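Side-chain contacts in unsaturated glucuronyl hydrolase (Streptococcus agalactiae, PDB 2ZZR), which hydrolyses unsaturated chondroitin, hyaluronan and heparin disaccharides, releasing their unsaturated uronic acid residue: residues T24-E27 with V28-A31; A138-K141 with A142-L146; F156-W160 with G161-Y165; V197-N200 with H201-S205; D327-T330 with Y331-M335. All coordinates share one frame; numbering follows the deposited sequence.

How the contacts relate
Along the chain the five contacts follow in numerical order, each within a short run of residues. Contacts 2, 3 and 4 cluster near the catalytic side of this alpha-helical barrel: contact 2 lies on helix 133-147, contact 4 on helix 192-209, and contact 3 on strand 156-157 and the loop that follows it, its centre about 17 Å and 15 Å from theirs. They join directly, Leu-146 packing on Ile-157, and Ile-157 N meeting His-201 ND1 at 2.9 Å in a probable hydrogen bond. Contacts 1 and 5 open helices 25-46 and 328-346, with centres about 19 Å apart and away from the active site. Strand 156-157 thus packs against both helices, and the loop after it lies beside the catalytic residues.

Contact 1 of 5, residues T24-E27 with V28-A31; sequences TKIE and VEEA
Ile-26 is long enough to meet both glutamates of the next helical turn. Its CD1 comes within 3.5 Å of OE1 of Glu-29, and its CG1 lies 3.7 Å from OE2 of Glu-30, the chains crossing at a slant. With chi1 at -169°, CG1 swings toward the C-terminal side, where both acids stand. The extended chain of Lys-25 passes Glu-29: CE is 3.6 Å from OE2, whereas NZ stays 4.4 Å from that oxygen, too far for a salt bridge. Lysine suits this exposed place, offering aliphatic length to the acid. Glu-29 OE2 has its hydrogen bond with Tyr-390 instead.

Behind these side chains stands the start of helix 25-46, where Thr-24 and Glu-27 form a capping box. Glu-27 N donates to Thr-24 OG1 at 3.3 Å, and in return Thr-24 N reaches OE1 of Glu-27 at 2.9 Å, nearly straight at 170° and on the carboxylate's anti lone pair. Threonine suits the cap because its short hydroxyl can take a backbone N-H; glutamate is long enough to reach back. OE2 of Glu-27 forms a salt bridge with Arg-340. One carboxylate closes the helix start and ties it to helix 328-346, its negative charge probably favoured by the helix dipole.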
# COMPACT_ATOMS: atom_id res chain seq x y z
N THR A 24 20.66 -3.90 -11.17
CA THR A 24 20.81 -4.81 -12.29
C THR A 24 19.86 -5.99 -12.18
O THR A 24 19.31 -6.27 -11.11
CB THR A 24 22.25 -5.34 -12.42
OG1 THR A 24 22.54 -6.20 -11.32
CG2 THR A 24 23.25 -4.19 -12.46
N LYS A 25 19.67 -6.69 -13.29
CA LYS A 25 18.81 -7.86 -13.32
C LYS A 25 19.25 -8.92 -12.30
O LYS A 25 18.42 -9.47 -11.58
CB LYS A 25 18.75 -8.46 -14.73
CG LYS A 25 17.77 -9.60 -14.85
CD LYS A 25 17.73 -10.16 -16.25
CE LYS A 25 16.84 -11.39 -16.30
NZ LYS A 25 16.96 -12.11 -17.60
N ILE A 26 20.56 -9.18 -12.22
CA ILE A 26 21.06 -10.17 -11.26
C ILE A 26 20.83 -9.75 -9.81
O ILE A 26 20.50 -10.58 -8.97
CB ILE A 26 22.55 -10.59 -11.52
CG1 ILE A 26 22.92 -11.81 -10.67
CG2 ILE A 26 23.51 -9.44 -11.26
CD1 ILE A 26 22.13 -13.06 -11.00
N GLU A 27 20.98 -8.45 -9.52
CA GLU A 27 20.75 -7.94 -8.17
C GLU A 27 19.30 -8.14 -7.73
O GLU A 27 19.03 -8.64 -6.63
CB GLU A 27 21.15 -6.47 -8.05
CG GLU A 27 22.67 -6.24 -8.01
CD GLU A 27 23.05 -4.77 -8.07
OE1 GLU A 27 22.43 -4.02 -8.85
OE2 GLU A 27 23.97 -4.37 -7.33
N VAL A 28 18.37 -7.77 -8.61
CA VAL A 28 16.94 -7.94 -8.33
C VAL A 28 16.55 -9.42 -8.28
O VAL A 28 15.80 -9.86 -7.40
CB VAL A 28 16.06 -7.13 -9.33
CG1 VAL A 28 14.58 -7.42 -9.13
CG2 VAL A 28 16.34 -5.64 -9.17
N GLU A 29 17.10 -10.20 -9.22
CA GLU A 29 16.86 -11.64 -9.29
C GLU A 29 17.26 -12.34 -7.99
O GLU A 29 16.52 -13.18 -7.47
CB GLU A 29 17.69 -12.21 -10.43
CG GLU A 29 17.13 -13.42 -11.10
CD GLU A 29 17.86 -13.70 -12.39
OE1 GLU A 29 19.07 -14.01 -12.33
OE2 GLU A 29 17.24 -13.59 -13.47
N GLU A 30 18.44 -11.99 -7.48
CA GLU A 30 18.95 -12.59 -6.24
C GLU A 30 18.13 -12.18 -5.01
O GLU A 30 17.91 -12.99 -4.10
CB GLU A 30 20.44 -12.29 -6.07
CG GLU A 30 21.29 -13.12 -7.05
CD GLU A 30 22.79 -12.93 -6.92
OE1 GLU A 30 23.25 -12.03 -6.18
OE2 GLU A 30 23.53 -13.69 -7.59
N ALA A 31 17.65 -10.93 -5.00
CA ALA A 31 16.73 -10.46 -3.94
C ALA A 31 15.41 -11.22 -3.97
O ALA A 31 14.87 -11.61 -2.92
CB ALA A 31 16.50 -8.95 -4.06

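Contact 2 of 5, residues A138-K141 with A142-L146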
# COMPACT_ATOMS: atom_id res chain seq x y z
N ALA A 138 -15.55 -13.61 -5.49
CA ALA A 138 -15.15 -13.05 -4.19
C ALA A 138 -14.83 -11.56 -4.32
O ALA A 138 -15.20 -10.76 -3.45
CB ALA A 138 -13.95 -13.80 -3.63
N THR A 139 -14.16 -11.19 -5.41
CA THR A 139 -13.80 -9.79 -5.66
C THR A 139 -15.04 -8.89 -5.78
O THR A 139 -15.12 -7.83 -5.14
CB THR A 139 -12.91 -9.64 -6.93
OG1 THR A 139 -11.68 -10.36 -6.74
CG2 THR A 139 -12.60 -8.18 -7.19
N ILE A 140 -16.01 -9.30 -6.60
CA ILE A 140 -17.23 -8.51 -6.80
C ILE A 140 -18.02 -8.39 -5.49
O ILE A 140 -18.47 -7.30 -5.14
CB ILE A 140 -18.11 -9.04 -7.95
CG1 ILE A 140 -17.32 -9.05 -9.27
CG2 ILE A 140 -19.39 -8.21 -8.10
CD1 ILE A 140 -16.72 -7.70 -9.68
N LYS A 141 -18.15 -9.50 -4.77
CA LYS A 141 -18.84 -9.49 -3.48
C LYS A 141 -18.13 -8.56 -2.48
O LYS A 141 -18.79 -7.81 -1.76
CB LYS A 141 -18.98 -10.91 -2.92
CG LYS A 141 -20.04 -11.74 -3.65
CD LYS A 141 -20.02 -13.19 -3.20
CE LYS A 141 -21.17 -13.97 -3.82
NZ LYS A 141 -21.24 -15.35 -3.29
N ALA A 142 -16.79 -8.59 -2.49
CA ALA A 142 -15.98 -7.67 -1.67
C ALA A 142 -16.20 -6.21 -2.05
O ALA A 142 -16.28 -5.35 -1.18
CB ALA A 142 -14.50 -8.04 -1.76
N ALA A 143 -16.28 -5.93 -3.36
CA ALA A 143 -16.55 -4.58 -3.84
C ALA A 143 -17.90 -4.08 -3.32
O ALA A 143 -18.00 -2.97 -2.82
CB ALA A 143 -16.50 -4.53 -5.37
N ASP A 144 -18.92 -4.93 -3.41
CA ASP A 144 -20.25 -4.58 -2.89
C ASP A 144 -20.20 -4.34 -1.38
O ASP A 144 -20.86 -3.42 -0.87
CB ASP A 144 -21.27 -5.68 -3.22
CG ASP A 144 -21.59 -5.75 -4.70
OD1 ASP A 144 -21.41 -4.72 -5.39
OD2 ASP A 144 -22.01 -6.83 -5.16
N LYS A 145 -19.42 -5.14 -0.67
CA LYS A 145 -19.23 -4.96 0.77
C LYS A 145 -18.61 -3.59 1.06
O LYS A 145 -19.07 -2.87 1.96
CB LYS A 145 -18.37 -6.08 1.36
CG LYS A 145 -18.25 -6.06 2.88
CD LYS A 145 -19.57 -6.42 3.57
CE LYS A 145 -19.44 -6.34 5.09
NZ LYS A 145 -19.45 -4.93 5.56
N LEU A 146 -17.60 -3.22 0.29
CA LEU A 146 -16.95 -1.92 0.44
C LEU A 146 -17.91 -0.75 0.15
O LEU A 146 -17.90 0.26 0.86
CB LEU A 146 -15.71 -1.83 -0.46
CG LEU A 146 -14.86 -0.56 -0.32
CD1 LEU A 146 -14.38 -0.36 1.12
CD2 LEU A 146 -13.69 -0.59 -1.29
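Ala-142 and Ala-143 form the tightly packed side. Their distances to the preceding turn, 3.3 Å from Ala-142 CB to Ala-138 O and 3.4 Å from Ala-143 CB to Ile-140 O, are the helix's own geometry; the tightness comes from other helices. Leu-115 and Tyr-119 of helix 115-130 cover Ala-142, and Ala-185 of helix 180-189 reaches Ala-143, so small methyls suit both places. Regular backbone bonds run beneath, such as Ala-143 N to Thr-139 O at 2.9 Å. Thr-139, also buried, satisfies its hydroxyl with Ala-135 O and Thr-124 OG1.

The solvent side, where Asp-144 is exposed and Ile-140 partly so, is looser. CG2 of Ile-140 comes no nearer than 4.2 Å to OD2 of Asp-144. Asp-144 has its CG beside its own backbone N (chi1 -69°), which turns the carboxylate back over the preceding turn and leaves OD2 3.6 Å from Ile-140 O; OD1 is held by the hydroxyl of Tyr-194.

Lys-141 forms a salt bridge with Glu-137, one turn back on its own helix, and a hydrogen bond with Asn-105 of helix 87-105, while Lys-145, buried and bent at two torsions, brings NZ to Asp-111, Glu-148 and Leu-110 O. With two acids and a carbonyl around it, that ammonium is probably kept charged, and it ties helix 133-147 to the segment leading toward the nucleophile Asp-114.

Contact 3 of 5, residues F156-W160 with G161-Y165; sequences FIQAW and GELGY
Gln-158 stretches out almost straight from a chi1 of -166°, and this carries its amide across the loop to the backbone of residues 162-164. The group ends up among the main-chain atoms of Glu-162 to Gly-164. Nearer the backbone the contact is apolar, with CD2 of Leu-163 lying 4.2 Å from CB of Gln-158. Glutamine suits the place by its length, since its extended chain spans the loop from the end of the strand to the turn.

That bend is a type II beta turn from Glu-162 to Tyr-165, closed by Tyr-165 N on Glu-162 O at 3.2 Å. Gly-164 occupies its third position, where phi is positive and glycine is at ease. Gly-161 is needed more strictly: at a phi of 128° a CB would collide with the carbonyl O of Trp-160.

Trp-160 has chi1 46°, which puts CG between the backbone N and the carbonyl carbon. CE3 of the indole thereby comes no nearer than 4.1 Å to Gly-161 N, and the residue as a whole points away from the next segment. Arg-170 fixes this residue twice, by a cation-pi contact with the ring and a hydrogen bond to Trp-160 O, while Arg-149 collects the carbonyls of Gln-158, Ala-159 and Gly-161. The side chain of Trp-160 stands about 5 Å from that of the nucleophile Asp-114. Two arginines satisfying a row of carbonyls are consistent with a loop held in shape beside the substrate site.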
# COMPACT_ATOMS: atom_id res chain seq x y z
N PHE A 156 -17.54 10.02 0.39
CA PHE A 156 -16.37 9.25 0.80
C PHE A 156 -16.78 7.91 1.40
O PHE A 156 -17.93 7.72 1.83
CB PHE A 156 -15.54 10.04 1.81
CG PHE A 156 -16.23 10.23 3.14
CD1 PHE A 156 -17.13 11.28 3.32
CD2 PHE A 156 -15.98 9.37 4.21
CE1 PHE A 156 -17.78 11.46 4.54
CE2 PHE A 156 -16.62 9.53 5.43
CZ PHE A 156 -17.53 10.59 5.60
N ILE A 157 -15.83 6.98 1.42
CA ILE A 157 -16.03 5.68 2.07
C ILE A 157 -15.62 5.84 3.53
O ILE A 157 -14.46 6.15 3.83
CB ILE A 157 -15.18 4.57 1.40
CG1 ILE A 157 -15.60 4.40 -0.07
CG2 ILE A 157 -15.30 3.24 2.17
CD1 ILE A 157 -14.59 3.66 -0.91
N GLN A 158 -16.58 5.64 4.43
CA GLN A 158 -16.32 5.80 5.85
C GLN A 158 -15.46 4.67 6.40
O GLN A 158 -15.69 3.49 6.10
CB GLN A 158 -17.63 5.91 6.65
CG GLN A 158 -17.41 6.43 8.09
CD GLN A 158 -18.64 6.35 8.97
OE1 GLN A 158 -18.54 6.12 10.18
NE2 GLN A 158 -19.81 6.54 8.37
N ALA A 159 -14.48 5.04 7.22
CA ALA A 159 -13.64 4.08 7.93
C ALA A 159 -14.47 3.30 8.96
O ALA A 159 -15.64 3.65 9.22
CB ALA A 159 -12.49 4.81 8.61
N TRP A 160 -13.88 2.24 9.51
CA TRP A 160 -14.53 1.42 10.54
C TRP A 160 -15.14 2.24 11.67
O TRP A 160 -14.66 3.34 12.00
CB TRP A 160 -13.55 0.38 11.11
CG TRP A 160 -12.19 0.92 11.46
CD1 TRP A 160 -11.07 0.89 10.66
CD2 TRP A 160 -11.79 1.54 12.68
NE1 TRP A 160 -10.01 1.47 11.32
CE2 TRP A 160 -10.42 1.87 12.56
CE3 TRP A 160 -12.45 1.85 13.88
CZ2 TRP A 160 -9.70 2.50 13.58
CZ3 TRP A 160 -11.74 2.48 14.90
CH2 TRP A 160 -10.38 2.80 14.74
N GLY A 161 -16.21 1.70 12.25
CA GLY A 161 -16.98 2.39 13.27
C GLY A 161 -18.46 2.39 12.92
O GLY A 161 -18.90 1.66 12.03
N GLU A 162 -19.22 3.21 13.63
CA GLU A 162 -20.66 3.31 13.41
C GLU A 162 -20.95 4.17 12.18
O GLU A 162 -20.60 5.34 12.14
CB GLU A 162 -21.34 3.89 14.66
CG GLU A 162 -22.87 3.95 14.57
CD GLU A 162 -23.54 2.58 14.63
OE1 GLU A 162 -24.70 2.48 14.17
OE2 GLU A 162 -22.91 1.61 15.11
N LEU A 163 -21.58 3.56 11.18
CA LEU A 163 -21.88 4.26 9.93
C LEU A 163 -22.79 5.46 10.17
O LEU A 163 -23.84 5.32 10.81
CB LEU A 163 -22.53 3.32 8.91
CG LEU A 163 -21.61 2.32 8.20
CD1 LEU A 163 -22.44 1.34 7.40
CD2 LEU A 163 -20.60 3.04 7.31
N GLY A 164 -22.36 6.62 9.68
CA GLY A 164 -23.15 7.86 9.75
C GLY A 164 -22.99 8.64 11.04
O GLY A 164 -23.46 9.78 11.15
N TYR A 165 -22.32 8.04 12.02
CA TYR A 165 -22.16 8.63 13.35
C TYR A 165 -21.06 9.69 13.35
O TYR A 165 -19.93 9.41 12.95
CB TYR A 165 -21.89 7.53 14.38
CG TYR A 165 -21.65 8.04 15.78
CD1 TYR A 165 -22.58 8.89 16.39
CD2 TYR A 165 -20.51 7.68 16.50
CE1 TYR A 165 -22.37 9.36 17.67
CE2 TYR A 165 -20.30 8.15 17.78
CZ TYR A 165 -21.24 8.99 18.36
OH TYR A 165 -21.05 9.47 19.63

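Contact 4 of 5, residues V197-N200 with H201-S205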
# COMPACT_ATOMS: atom_id res chain seq x y z
N VAL A 197 -18.33 6.22 -6.82
CA VAL A 197 -17.87 6.16 -5.43
C VAL A 197 -16.34 6.29 -5.35
O VAL A 197 -15.83 7.06 -4.53
CB VAL A 197 -18.35 4.87 -4.74
CG1 VAL A 197 -17.60 4.62 -3.43
CG2 VAL A 197 -19.84 4.94 -4.48
N ALA A 198 -15.63 5.56 -6.21
CA ALA A 198 -14.16 5.63 -6.24
C ALA A 198 -13.67 7.05 -6.53
O ALA A 198 -12.79 7.58 -5.84
CB ALA A 198 -13.60 4.63 -7.24
N VAL A 199 -14.25 7.67 -7.55
CA VAL A 199 -13.85 9.01 -7.96
C VAL A 199 -14.16 10.04 -6.86
O VAL A 199 -13.29 10.84 -6.51
CB VAL A 199 -14.51 9.40 -9.30
CG1 VAL A 199 -14.30 10.88 -9.60
CG2 VAL A 199 -13.96 8.53 -10.41
N ASN A 200 -15.38 9.99 -6.33
CA ASN A 200 -15.79 10.91 -5.26
C ASN A 200 -14.89 10.76 -4.05
O ASN A 200 -14.44 11.76 -3.48
CB ASN A 200 -17.24 10.66 -4.84
CG ASN A 200 -18.24 11.15 -5.86
OD1 ASN A 200 -17.88 11.80 -6.85
ND2 ASN A 200 -19.52 10.85 -5.64
N HIS A 201 -14.63 9.51 -3.68
CA HIS A 201 -13.73 9.24 -2.55
C HIS A 201 -12.34 9.77 -2.82
O HIS A 201 -11.71 10.33 -1.92
CB HIS A 201 -13.65 7.75 -2.21
CG HIS A 201 -12.74 7.48 -1.06
ND1 HIS A 201 -13.19 7.43 0.24
CD2 HIS A 201 -11.40 7.32 -1.00
CE1 HIS A 201 -12.18 7.22 1.05
NE2 HIS A 201 -11.07 7.15 0.33
N PHE A 202 -11.85 9.60 -4.05
CA PHE A 202 -10.54 10.12 -4.37
C PHE A 202 -10.46 11.63 -4.12
O PHE A 202 -9.54 12.10 -3.44
CB PHE A 202 -10.08 9.82 -5.81
CG PHE A 202 -8.73 10.40 -6.08
CD1 PHE A 202 -7.58 9.71 -5.72
CD2 PHE A 202 -8.61 11.70 -6.58
CE1 PHE A 202 -6.31 10.27 -5.90
CE2 PHE A 202 -7.36 12.27 -6.76
CZ PHE A 202 -6.20 11.56 -6.42
N TYR A 203 -11.41 12.39 -4.66
CA TYR A 203 -11.36 13.85 -4.52
C TYR A 203 -11.58 14.32 -3.08
O TYR A 203 -10.96 15.27 -2.66
CB TYR A 203 -12.32 14.54 -5.49
CG TYR A 203 -11.83 14.49 -6.92
CD1 TYR A 203 -12.53 13.78 -7.89
CD2 TYR A 203 -10.64 15.13 -7.29
CE1 TYR A 203 -12.08 13.73 -9.21
CE2 TYR A 203 -10.18 15.08 -8.60
CZ TYR A 203 -10.90 14.38 -9.56
OH TYR A 203 -10.45 14.33 -10.86
N ALA A 204 -12.45 13.62 -2.35
CA ALA A 204 -12.63 13.92 -0.92
C ALA A 204 -11.31 13.75 -0.17
O ALA A 204 -10.96 14.55 0.70
CB ALA A 204 -13.71 13.02 -0.33
N SER A 205 -10.56 12.72 -0.54
CA SER A 205 -9.24 12.49 0.04
C SER A 205 -8.25 13.58 -0.39
O SER A 205 -7.63 14.24 0.45
CB SER A 205 -8.73 11.11 -0.36
OG SER A 205 -9.58 10.08 0.12
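Val-199 and Tyr-203 lie side by side and point the same way, one helical turn apart. The branch doing the touching is CG1 of Val-199, 3.6 Å from CE1 of Tyr-203 along one flank of the phenol ring. A chi1 of -73° turns CG of the tyrosine away from its carbonyl carbon and lays the ring over the preceding turn, bringing CD1 to 3.3 Å from Val-199 O. Phe-202 joins them: its CD2 lies 4.0 Å above the plane of the Tyr-203 ring, displaced toward the rim. A tyrosine suits this position, since its ring can pack on valine while its hydroxyl travels outward to Asp-264.

Helix 192-209, which carries them, is part of the alpha-barrel of glycoside hydrolase family 88. Helix 245-262 covers Val-199, Phe-202 and Tyr-203 through Met-262, whereas Ala-198 faces Leu-182 and Phe-183 of helix 180-189.

CB of His-201 rests 3.3 Å from Val-197 O, and a chi1 of -180° leads the imidazole away from that turn, so that ND1 meets the strand residue Ile-157. The carbonyl of His-201 is gripped twice by Ser-205, whose N and OG, each 3.0 Å from His-201 O, come from opposite faces of its plane. Serine fits this buried place by giving its hydroxyl proton to the helix. Asn-200 ND2 is hydrogen-bonded to the hydroxyl of Tyr-150 on strand 150-151.

Contact 5 of 5, residues D327-T330 with Y331-M335; sequences DKET and YKYAM
Asp-327 and Tyr-331 are joined through a water. It donates to OD2 of Asp-327 and to OH of Tyr-331, each at 2.7 Å, bridging two groups one turn apart. The phenol oxygen is also hydrogen-bonded to OD1 of Asn-276, so tyrosine suits this buried place by serving two polar partners at its tip. Along the backbone, Tyr-331 N meets Asp-327 O at 2.9 Å, and Ala-334 N reaches Thr-330 O at a short 2.7 Å.

Asp-327 directly precedes helix 328-346, and these bonds belong to its first turns. The helix is part of the alpha-barrel: Tyr-331 packs on helix 265-280, where Phe-271 meets its ring edge-to-face, while Thr-330 and Ala-334 lie against Phe-17 of the short helix 15-18.

Apolar contacts follow. With chi1 at -69° the Tyr-331 ring folds back over the helix start, and its CE1 lies 3.9 Å from CB of Asp-327. Glu-329 and Tyr-333 run side by side in the same direction, CG of Glu-329 3.8 Å from CD1 of Tyr-333 and the carboxylate plane at 90° to the ring. The carbonyl of Glu-329 sits at that ring's edge, in its plane. CB of Ala-334 lies 3.2 Å from Thr-330 O, and the small residue suits its place against Phe-17 and Leu-279.

Among charged groups, Lys-328 NZ forms a salt bridge with Glu-323 and a hydrogen bond with Leu-321 O.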
# COMPACT_ATOMS: atom_id res chain seq x y z
N ASP A 327 11.98 16.26 -13.35
CA ASP A 327 12.28 15.38 -12.23
C ASP A 327 12.08 13.90 -12.51
O ASP A 327 12.34 13.07 -11.64
CB ASP A 327 11.46 15.79 -11.00
CG ASP A 327 11.95 17.08 -10.37
OD1 ASP A 327 13.13 17.45 -10.55
OD2 ASP A 327 11.13 17.74 -9.71
N LYS A 328 11.64 13.56 -13.73
CA LYS A 328 11.38 12.16 -14.06
C LYS A 328 12.60 11.28 -13.84
O LYS A 328 12.50 10.23 -13.21
CB LYS A 328 10.85 12.00 -15.49
CG LYS A 328 10.43 10.56 -15.78
CD LYS A 328 9.76 10.40 -17.14
CE LYS A 328 9.22 8.98 -17.28
NZ LYS A 328 8.42 8.81 -18.54
N GLU A 329 13.75 11.71 -14.36
CA GLU A 329 14.96 10.93 -14.18
C GLU A 329 15.36 10.83 -12.70
O GLU A 329 15.79 9.77 -12.23
CB GLU A 329 16.11 11.51 -15.01
CG GLU A 329 17.39 10.74 -14.81
CD GLU A 329 18.36 10.92 -15.93
OE1 GLU A 329 19.00 11.99 -15.98
OE2 GLU A 329 18.49 9.98 -16.75
N THR A 330 15.21 11.93 -11.96
CA THR A 330 15.44 11.91 -10.51
C THR A 330 14.57 10.86 -9.82
O THR A 330 15.08 10.09 -9.00
CB THR A 330 15.23 13.30 -9.88
OG1 THR A 330 16.06 14.25 -10.56
CG2 THR A 330 15.62 13.29 -8.40
N TYR A 331 13.28 10.80 -10.15
CA TYR A 331 12.38 9.79 -9.58
C TYR A 331 12.84 8.37 -9.90
O TYR A 331 12.82 7.51 -9.02
CB TYR A 331 10.94 9.98 -10.05
CG TYR A 331 10.21 11.20 -9.53
CD1 TYR A 331 9.49 12.02 -10.40
CD2 TYR A 331 10.22 11.54 -8.16
CE1 TYR A 331 8.80 13.15 -9.94
CE2 TYR A 331 9.53 12.67 -7.69
CZ TYR A 331 8.83 13.46 -8.58
OH TYR A 331 8.15 14.58 -8.15
N LYS A 332 13.26 8.14 -11.14
CA LYS A 332 13.75 6.82 -11.52
C LYS A 332 14.94 6.41 -10.66
O LYS A 332 14.99 5.30 -10.13
CB LYS A 332 14.14 6.78 -13.01
CG LYS A 332 14.68 5.43 -13.48
CD LYS A 332 15.61 5.61 -14.68
CE LYS A 332 16.29 4.30 -15.06
NZ LYS A 332 15.36 3.39 -15.78
N TYR A 333 15.90 7.32 -10.52
CA TYR A 333 17.08 7.03 -9.73
C TYR A 333 16.75 6.93 -8.25
O TYR A 333 17.31 6.10 -7.55
CB TYR A 333 18.19 8.04 -10.02
CG TYR A 333 18.98 7.63 -11.24
CD1 TYR A 333 18.50 7.90 -12.53
CD2 TYR A 333 20.19 6.95 -11.11
CE1 TYR A 333 19.22 7.50 -13.66
CE2 TYR A 333 20.92 6.55 -12.23
CZ TYR A 333 20.43 6.83 -13.50
OH TYR A 333 21.14 6.43 -14.60
N ALA A 334 15.80 7.75 -7.79
CA ALA A 334 15.33 7.70 -6.40
C ALA A 334 14.76 6.32 -6.05
O ALA A 334 15.13 5.75 -5.03
CB ALA A 334 14.30 8.79 -6.13
N MET A 335 13.88 5.78 -6.89
CA MET A 335 13.29 4.47 -6.57
C MET A 335 14.33 3.34 -6.60
O MET A 335 14.25 2.41 -5.80
CB MET A 335 12.07 4.17 -7.44
CG MET A 335 12.35 3.93 -8.90
SD MET A 335 10.87 3.36 -9.74
CE MET A 335 11.59 3.04 -11.36
O HOH W 1 8.61 16.99 -9.29